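Local structure of fatty acid synthase 1, isoform A (Drosophila melanogaster, 6FN6) at residues L223-Y228 and N232-A237; T157-G162 and S181-N186. The protein probably synthesises long-chain saturated fatty acids from acetyl-CoA and malonyl-CoA with NADPH, this chain carrying its dehydratase, enoylreductase and ketoreductase modifying region. All coordinates share one frame; numbering follows the deposited sequence.

Contact 1. Residues L223-Y228 and N232-A237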
ATOM      1  N   LEU A 223     -30.285 -22.847  12.686  1.00 43.71           N
ATOM      2  CA  LEU A 223     -29.407 -23.286  11.607  1.00 44.22           C
ATOM      3  C   LEU A 223     -27.985 -23.515  12.119  1.00 43.88           C
ATOM      4  O   LEU A 223     -27.522 -22.787  12.997  1.00 42.96           O
ATOM      5  CB  LEU A 223     -29.388 -22.248  10.483  1.00 46.53           C
ATOM      6  CG  LEU A 223     -30.702 -21.965   9.754  1.00 50.23           C
ATOM      7  CD1 LEU A 223     -30.654 -20.582   9.118  1.00 51.21           C
ATOM      8  CD2 LEU A 223     -30.975 -23.026   8.701  1.00 52.26           C
ATOM      9  N   PRO A 224     -27.274 -24.512  11.560  1.00 45.96           N
ATOM     10  CA  PRO A 224     -25.892 -24.748  11.999  1.00 44.97           C
ATOM     11  C   PRO A 224     -24.939 -23.599  11.677  1.00 45.44           C
ATOM     12  O   PRO A 224     -25.006 -23.034  10.583  1.00 43.97           O
ATOM     13  CB  PRO A 224     -25.480 -26.006  11.219  1.00 45.09           C
ATOM     14  CG  PRO A 224     -26.738 -26.618  10.737  1.00 46.99           C
ATOM     15  CD  PRO A 224     -27.700 -25.492  10.545  1.00 47.91           C
ATOM     16  N   VAL A 225     -24.061 -23.264  12.621  1.00 51.29           N
ATOM     17  CA  VAL A 225     -23.011 -22.283  12.378  1.00 46.77           C
ATOM     18  C   VAL A 225     -21.663 -22.940  12.661  1.00 46.57           C
ATOM     19  O   VAL A 225     -21.527 -23.711  13.609  1.00 41.90           O
ATOM     20  CB  VAL A 225     -23.211 -21.009  13.232  1.00 42.34           C
ATOM     21  CG1 VAL A 225     -23.184 -21.340  14.717  1.00 39.00           C
ATOM     22  CG2 VAL A 225     -22.158 -19.967  12.895  1.00 38.18           C
ATOM     23  N   GLN A 226     -20.673 -22.629  11.831  1.00 52.78           N
ATOM     24  CA  GLN A 226     -19.351 -23.240  11.934  1.00 48.62           C
ATOM     25  C   GLN A 226     -18.257 -22.187  12.043  1.00 45.76           C
ATOM     26  O   GLN A 226     -18.341 -21.125  11.430  1.00 46.99           O
ATOM     27  CB  GLN A 226     -19.082 -24.140  10.727  1.00 53.84           C
ATOM     28  CG  GLN A 226     -20.149 -25.193  10.477  1.00 57.44           C
ATOM     29  CD  GLN A 226     -20.156 -26.275  11.537  1.00 60.35           C
ATOM     30  OE1 GLN A 226     -19.138 -26.540  12.176  1.00 63.15           O
ATOM     31  NE2 GLN A 226     -21.307 -26.909  11.729  1.00 60.95           N
ATOM     32  N   TRP A 227     -17.237 -22.490  12.839  1.00 44.46           N
ATOM     33  CA  TRP A 227     -16.069 -21.627  12.959  1.00 42.63           C
ATOM     34  C   TRP A 227     -14.793 -22.419  12.713  1.00 42.99           C
ATOM     35  O   TRP A 227     -14.397 -23.249  13.532  1.00 46.43           O
ATOM     36  CB  TRP A 227     -16.027 -20.967  14.337  1.00 43.10           C
ATOM     37  CG  TRP A 227     -14.682 -20.393  14.694  1.00 39.29           C
ATOM     38  CD1 TRP A 227     -13.905 -20.732  15.763  1.00 36.51           C
ATOM     39  CD2 TRP A 227     -13.954 -19.390  13.975  1.00 39.33           C
ATOM     40  NE1 TRP A 227     -12.746 -19.999  15.760  1.00 37.85           N
ATOM     41  CE2 TRP A 227     -12.750 -19.167  14.672  1.00 38.63           C
ATOM     42  CE3 TRP A 227     -14.205 -18.656  12.811  1.00 42.57           C
ATOM     43  CZ2 TRP A 227     -11.796 -18.243  14.242  1.00 39.15           C
ATOM     44  CZ3 TRP A 227     -13.258 -17.736  12.386  1.00 42.75           C
ATOM     45  CH2 TRP A 227     -12.068 -17.540  13.101  1.00 40.73           C
ATOM     46  N   TYR A 228     -14.165 -22.162  11.569  1.00 44.77           N
ATOM     47  CA  TYR A 228     -12.905 -22.805  11.203  1.00 46.44           C
ATOM     48  C   TYR A 228     -11.737 -21.869  11.499  1.00 47.21           C
ATOM     49  O   TYR A 228     -11.493 -20.917  10.760  1.00 44.09           O
ATOM     50  CB  TYR A 228     -12.913 -23.197   9.727  1.00 42.38           C
ATOM     51  CG  TYR A 228     -14.141 -23.973   9.308  1.00 42.62           C
ATOM     52  CD1 TYR A 228     -15.291 -23.316   8.888  1.00 41.75           C
ATOM     53  CD2 TYR A 228     -14.152 -25.361   9.329  1.00 44.89           C
ATOM     54  CE1 TYR A 228     -16.416 -24.018   8.504  1.00 45.84           C
ATOM     55  CE2 TYR A 228     -15.275 -26.074   8.945  1.00 45.74           C
ATOM     56  CZ  TYR A 228     -16.404 -25.397   8.534  1.00 44.33           C
ATOM     57  OH  TYR A 228     -17.523 -26.099   8.152  1.00 44.86           O
ATOM     58  N   ASN A 232      -9.983 -19.209   9.122  1.00 42.51           N
ATOM     59  CA  ASN A 232     -10.681 -18.006   9.573  1.00 43.95           C
ATOM     60  C   ASN A 232     -11.970 -17.782   8.789  1.00 40.01           C
ATOM     61  O   ASN A 232     -12.094 -16.805   8.053  1.00 42.12           O
ATOM     62  CB  ASN A 232      -9.774 -16.779   9.449  1.00 47.10           C
ATOM     63  CG  ASN A 232     -10.340 -15.560  10.163  1.00 47.41           C
ATOM     64  OD1 ASN A 232     -11.542 -15.478  10.426  1.00 46.11           O
ATOM     65  ND2 ASN A 232      -9.473 -14.608  10.483  1.00 46.04           N
ATOM     66  N   VAL A 233     -12.932 -18.683   8.964  1.00 36.62           N
ATOM     67  CA  VAL A 233     -14.213 -18.582   8.274  1.00 36.97           C
ATOM     68  C   VAL A 233     -15.375 -18.884   9.217  1.00 34.12           C
ATOM     69  O   VAL A 233     -15.319 -19.821  10.011  1.00 34.20           O
ATOM     70  CB  VAL A 233     -14.251 -19.525   7.049  1.00 36.24           C
ATOM     71  CG1 VAL A 233     -15.615 -19.472   6.364  1.00 36.82           C
ATOM     72  CG2 VAL A 233     -13.154 -19.165   6.067  1.00 37.06           C
ATOM     73  N   ILE A 234     -16.419 -18.064   9.131  1.00 38.91           N
ATOM     74  CA  ILE A 234     -17.668 -18.315   9.836  1.00 38.77           C
ATOM     75  C   ILE A 234     -18.714 -18.646   8.780  1.00 40.85           C
ATOM     76  O   ILE A 234     -19.047 -17.800   7.950  1.00 45.80           O
ATOM     77  CB  ILE A 234     -18.110 -17.106  10.685  1.00 36.58           C
ATOM     78  CG1 ILE A 234     -16.974 -16.600  11.574  1.00 37.45           C
ATOM     79  CG2 ILE A 234     -19.302 -17.473  11.553  1.00 36.70           C
ATOM     80  CD1 ILE A 234     -17.062 -15.113  11.846  1.00 38.39           C
ATOM     81  N   LYS A 235     -19.242 -19.865   8.814  1.00 38.52           N
ATOM     82  CA  LYS A 235     -20.188 -20.301   7.793  1.00 41.16           C
ATOM     83  C   LYS A 235     -21.498 -20.820   8.382  1.00 43.08           C
ATOM     84  O   LYS A 235     -21.501 -21.705   9.239  1.00 40.61           O
ATOM     85  CB  LYS A 235     -19.550 -21.382   6.920  1.00 42.71           C
ATOM     86  CG  LYS A 235     -20.328 -21.672   5.651  1.00 47.59           C
ATOM     87  CD  LYS A 235     -19.524 -22.511   4.673  1.00 50.76           C
ATOM     88  CE  LYS A 235     -20.333 -22.818   3.420  1.00 55.17           C
ATOM     89  NZ  LYS A 235     -20.851 -21.586   2.753  1.00 56.34           N
ATOM     90  N   SER A 236     -22.608 -20.255   7.917  1.00 43.44           N
ATOM     91  CA  SER A 236     -23.928 -20.721   8.317  1.00 44.35           C
ATOM     92  C   SER A 236     -24.922 -20.545   7.175  1.00 46.63           C
ATOM     93  O   SER A 236     -25.220 -19.422   6.769  1.00 45.39           O
ATOM     94  CB  SER A 236     -24.413 -19.978   9.562  1.00 40.18           C
ATOM     95  OG  SER A 236     -25.684 -20.456   9.973  1.00 40.44           O
ATOM     96  N   ALA A 237     -25.429 -21.664   6.667  1.00 52.90           N
ATOM     97  CA  ALA A 237     -26.398 -21.657   5.578  1.00 55.49           C
ATOM     98  C   ALA A 237     -25.876 -20.858   4.380  1.00 56.22           C
ATOM     99  O   ALA A 237     -24.854 -21.216   3.794  1.00 55.97           O
ATOM    100  CB  ALA A 237     -27.733 -21.099   6.068  1.00 56.85           C
TER
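Strand 223-228 and strand 233-236 form a tight antiparallel β-hairpin in the predicted C-terminal hotdog fold of the dehydratase domain, where a curved sheet wraps round a long helix, here helix 170-183. Q226 and K235 make the hydrogen-bonded pair at its middle, Q226 N donating to K235 O over 2.9 Å and K235 N returning a bond to Q226 O. At the next hydrogen-bonded pair toward the turn, Y228 N reaches V233 O at 3.0 Å. V233 N answers to Y228 O, and N232 N adds a weak bond to that same oxygen: two residues thus oppose one, a G1 β-bulge, in which N232 adopts a left-handed conformation (phi 62°).

W227 and I234 share one sheet face. With CG anti to the backbone N (chi1 163°), the indole lies back across the hairpin, bringing CE3 to 3.7 Å from I234 CG1. Its CH2 edge meets N232 OD1, in the ring plane, at 3.4 Å, the amide standing almost perpendicular to the ring (85°). Replacing this tryptophan by an alanine removes the whole ring, which would probably open a gap beside I234 and leave the N232 amide freer to turn.

Further along this face, V225 and I234 lie side by side and touch through their CG2 methyls. On the opposite face, Y228 OH is bonded to E118 O and K235 NZ forms a salt bridge with E240. At the far end the backbone ladder gives out, A237 N standing 4.2 Å from P224 O; S236 OG serves that carbonyl instead, donating from above its plane at 2.7 Å.

Contact 2. Residues T157-G162 and S181-N186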
ATOM      1  N   THR A 157     -18.600 -25.827  23.823  1.00 43.00           N
ATOM      2  CA  THR A 157     -17.811 -25.116  24.822  1.00 41.14           C
ATOM      3  C   THR A 157     -16.724 -24.226  24.210  1.00 40.57           C
ATOM      4  O   THR A 157     -16.340 -23.222  24.807  1.00 41.18           O
ATOM      5  CB  THR A 157     -17.151 -26.099  25.818  1.00 41.38           C
ATOM      6  OG1 THR A 157     -16.310 -25.377  26.724  1.00 39.75           O
ATOM      7  CG2 THR A 157     -16.326 -27.144  25.091  1.00 42.21           C
ATOM      8  N   VAL A 158     -16.228 -24.588  23.031  1.00 40.08           N
ATOM      9  CA  VAL A 158     -15.181 -23.798  22.379  1.00 41.72           C
ATOM     10  C   VAL A 158     -15.731 -22.962  21.227  1.00 30.55           C
ATOM     11  O   VAL A 158     -14.980 -22.235  20.572  1.00 30.05           O
ATOM     12  CB  VAL A 158     -14.037 -24.697  21.869  1.00 32.03           C
ATOM     13  CG1 VAL A 158     -13.326 -25.367  23.038  1.00 32.68           C
ATOM     14  CG2 VAL A 158     -14.561 -25.735  20.873  1.00 33.13           C
ATOM     15  N   ALA A 159     -17.037 -23.048  20.992  1.00 30.77           N
ATOM     16  CA  ALA A 159     -17.673 -22.294  19.916  1.00 31.56           C
ATOM     17  C   ALA A 159     -17.040 -22.619  18.562  1.00 30.90           C
ATOM     18  O   ALA A 159     -16.682 -21.723  17.798  1.00 30.35           O
ATOM     19  CB  ALA A 159     -17.588 -20.801  20.194  1.00 29.29           C
ATOM     20  N   SER A 160     -16.899 -23.910  18.278  1.00 36.76           N
ATOM     21  CA  SER A 160     -16.442 -24.363  16.973  1.00 36.35           C
ATOM     22  C   SER A 160     -17.652 -24.712  16.118  1.00 39.57           C
ATOM     23  O   SER A 160     -17.629 -24.575  14.896  1.00 40.89           O
ATOM     24  CB  SER A 160     -15.511 -25.568  17.108  1.00 34.19           C
ATOM     25  OG  SER A 160     -16.195 -26.682  17.650  1.00 35.26           O
ATOM     26  N   THR A 161     -18.710 -25.170  16.779  1.00 47.77           N
ATOM     27  CA  THR A 161     -19.979 -25.441  16.119  1.00 49.41           C
ATOM     28  C   THR A 161     -21.120 -24.943  17.002  1.00 46.96           C
ATOM     29  O   THR A 161     -20.946 -24.755  18.206  1.00 45.18           O
ATOM     30  CB  THR A 161     -20.160 -26.940  15.816  1.00 49.03           C
ATOM     31  OG1 THR A 161     -21.360 -27.134  15.057  1.00 55.32           O
ATOM     32  CG2 THR A 161     -20.237 -27.749  17.100  1.00 48.44           C
ATOM     33  N   GLY A 162     -22.279 -24.710  16.397  1.00 43.34           N
ATOM     34  CA  GLY A 162     -23.437 -24.239  17.133  1.00 41.39           C
ATOM     35  C   GLY A 162     -24.648 -24.081  16.239  1.00 42.74           C
ATOM     36  O   GLY A 162     -24.665 -24.580  15.111  1.00 44.06           O
ATOM     37  N   SER A 181     -18.493 -15.887  16.636  1.00 44.68           N
ATOM     38  CA  SER A 181     -17.051 -15.817  16.432  1.00 47.95           C
ATOM     39  C   SER A 181     -16.356 -15.191  17.637  1.00 45.70           C
ATOM     40  O   SER A 181     -15.218 -15.528  17.957  1.00 43.36           O
ATOM     41  CB  SER A 181     -16.735 -15.016  15.171  1.00 49.95           C
ATOM     42  OG  SER A 181     -15.344 -15.006  14.902  1.00 52.45           O
ATOM     43  N   ILE A 182     -17.054 -14.282  18.307  1.00 42.86           N
ATOM     44  CA  ILE A 182     -16.491 -13.583  19.450  1.00 45.83           C
ATOM     45  C   ILE A 182     -16.422 -14.520  20.653  1.00 43.70           C
ATOM     46  O   ILE A 182     -15.565 -14.355  21.523  1.00 42.29           O
ATOM     47  CB  ILE A 182     -17.309 -12.309  19.766  1.00 51.66           C
ATOM     48  CG1 ILE A 182     -17.092 -11.261  18.672  1.00 54.30           C
ATOM     49  CG2 ILE A 182     -16.923 -11.730  21.124  1.00 52.56           C
ATOM     50  CD1 ILE A 182     -18.107 -10.128  18.682  1.00 56.73           C
ATOM     51  N   LEU A 183     -17.312 -15.508  20.693  1.00 47.70           N
ATOM     52  CA  LEU A 183     -17.332 -16.481  21.784  1.00 44.88           C
ATOM     53  C   LEU A 183     -16.011 -17.225  21.892  1.00 49.07           C
ATOM     54  O   LEU A 183     -15.491 -17.434  22.986  1.00 49.27           O
ATOM     55  CB  LEU A 183     -18.457 -17.497  21.589  1.00 40.00           C
ATOM     56  CG  LEU A 183     -19.828 -17.251  22.214  1.00 38.96           C
ATOM     57  CD1 LEU A 183     -20.699 -18.475  21.990  1.00 37.61           C
ATOM     58  CD2 LEU A 183     -19.737 -16.925  23.698  1.00 40.37           C
ATOM     59  N   SER A 184     -15.476 -17.633  20.747  1.00 41.87           N
ATOM     60  CA  SER A 184     -14.262 -18.439  20.703  1.00 44.47           C
ATOM     61  C   SER A 184     -13.038 -17.668  21.203  1.00 45.35           C
ATOM     62  O   SER A 184     -12.042 -18.269  21.605  1.00 45.04           O
ATOM     63  CB  SER A 184     -14.023 -18.942  19.277  1.00 47.33           C
ATOM     64  OG  SER A 184     -13.980 -17.865  18.360  1.00 49.02           O
ATOM     65  N   LYS A 185     -13.115 -16.340  21.181  1.00 46.32           N
ATOM     66  CA  LYS A 185     -12.008 -15.512  21.647  1.00 49.90           C
ATOM     67  C   LYS A 185     -11.764 -15.730  23.136  1.00 50.57           C
ATOM     68  O   LYS A 185     -12.697 -15.736  23.937  1.00 44.00           O
ATOM     69  CB  LYS A 185     -12.283 -14.036  21.359  1.00 53.93           C
ATOM     70  CG  LYS A 185     -12.130 -13.661  19.894  1.00 57.37           C
ATOM     71  CD  LYS A 185     -12.412 -12.187  19.660  1.00 60.58           C
ATOM     72  CE  LYS A 185     -11.966 -11.746  18.273  1.00 62.67           C
ATOM     73  NZ  LYS A 185     -10.482 -11.708  18.146  1.00 62.99           N
ATOM     74  N   ASN A 186     -10.498 -15.911  23.499  1.00 73.51           N
ATOM     75  CA  ASN A 186     -10.130 -16.288  24.858  1.00 79.84           C
ATOM     76  C   ASN A 186     -10.276 -15.119  25.829  1.00 76.61           C
ATOM     77  O   ASN A 186     -10.771 -15.285  26.943  1.00 79.57           O
ATOM     78  CB  ASN A 186      -8.696 -16.818  24.885  1.00 87.54           C
ATOM     79  CG  ASN A 186      -8.374 -17.559  26.165  1.00 92.94           C
ATOM     80  OD1 ASN A 186      -9.035 -17.375  27.187  1.00 94.32           O
ATOM     81  ND2 ASN A 186      -7.360 -18.415  26.113  1.00 94.05           N
TER
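The turn of a β-hairpin, joining strand 152-155 to strand 161-164, meets the late part of helix 170-183 where A159 touches L183 and S184. The contact is small, burying 125 Å² in all, and a single methyl group does most of the work. A159 CB points at the helix and rests on L183 CB at 3.7 Å. The same methyl sits over the start of the next residue, 3.8 Å from S184 N, and approaches S184 CB at 4.1 Å. A159 has a left-handed backbone conformation (phi 57°, psi 49°) within the turn, and its CA lies 5.2 Å from S184 CA. Beside it, V158 contributes its carbonyl rather than its side chain, V158 O lying 3.7 Å from S184 CB.

In the hotdog fold predicted for this half of the dehydratase domain, such a helix is the sausage and the antiparallel sheet the bun, so that this turn, at the end of two strands of the sheet, touches the end region of the helix. L183 offers the turn its CB, while its side chain also packs on V134, E137 and L138 of helix 131-141.

S184 shows a carbon to the turn and directs its polar end back toward S181. Its OG, set between the backbone N and the carbonyl carbon (chi1 55°), folds back and donates to S181 O at 2.7 Å. K185 N in turn bonds to I182 O at 3.2 Å. The hairpin turn has a polar brace of its own: the D156 carboxylate accepts from S160 OG through OD2 and from T161 N through OD1.

Overall arrangement
Contacts 1 and 2 are neighbours in the predicted C-terminal hotdog fold, their centres about 11 Å apart, and strand 223-228 links them by pairing with strand 161-164. V225 N lies 2.9 Å from G162 O and W227 N lies 3.0 Å from S160 O, both probable hydrogen bonds, so the hairpin of contact 1 is continued by the strand that leaves the turn of contact 2. The segment 181-186 gives a second link: I234 packs on S181 of helix 170-183, and W227 on S184. That helix also carries D175, the predicted proton donor of the dehydratase, whose side chain is about 10 Å from that of I234 and about 12 Å from that of L183.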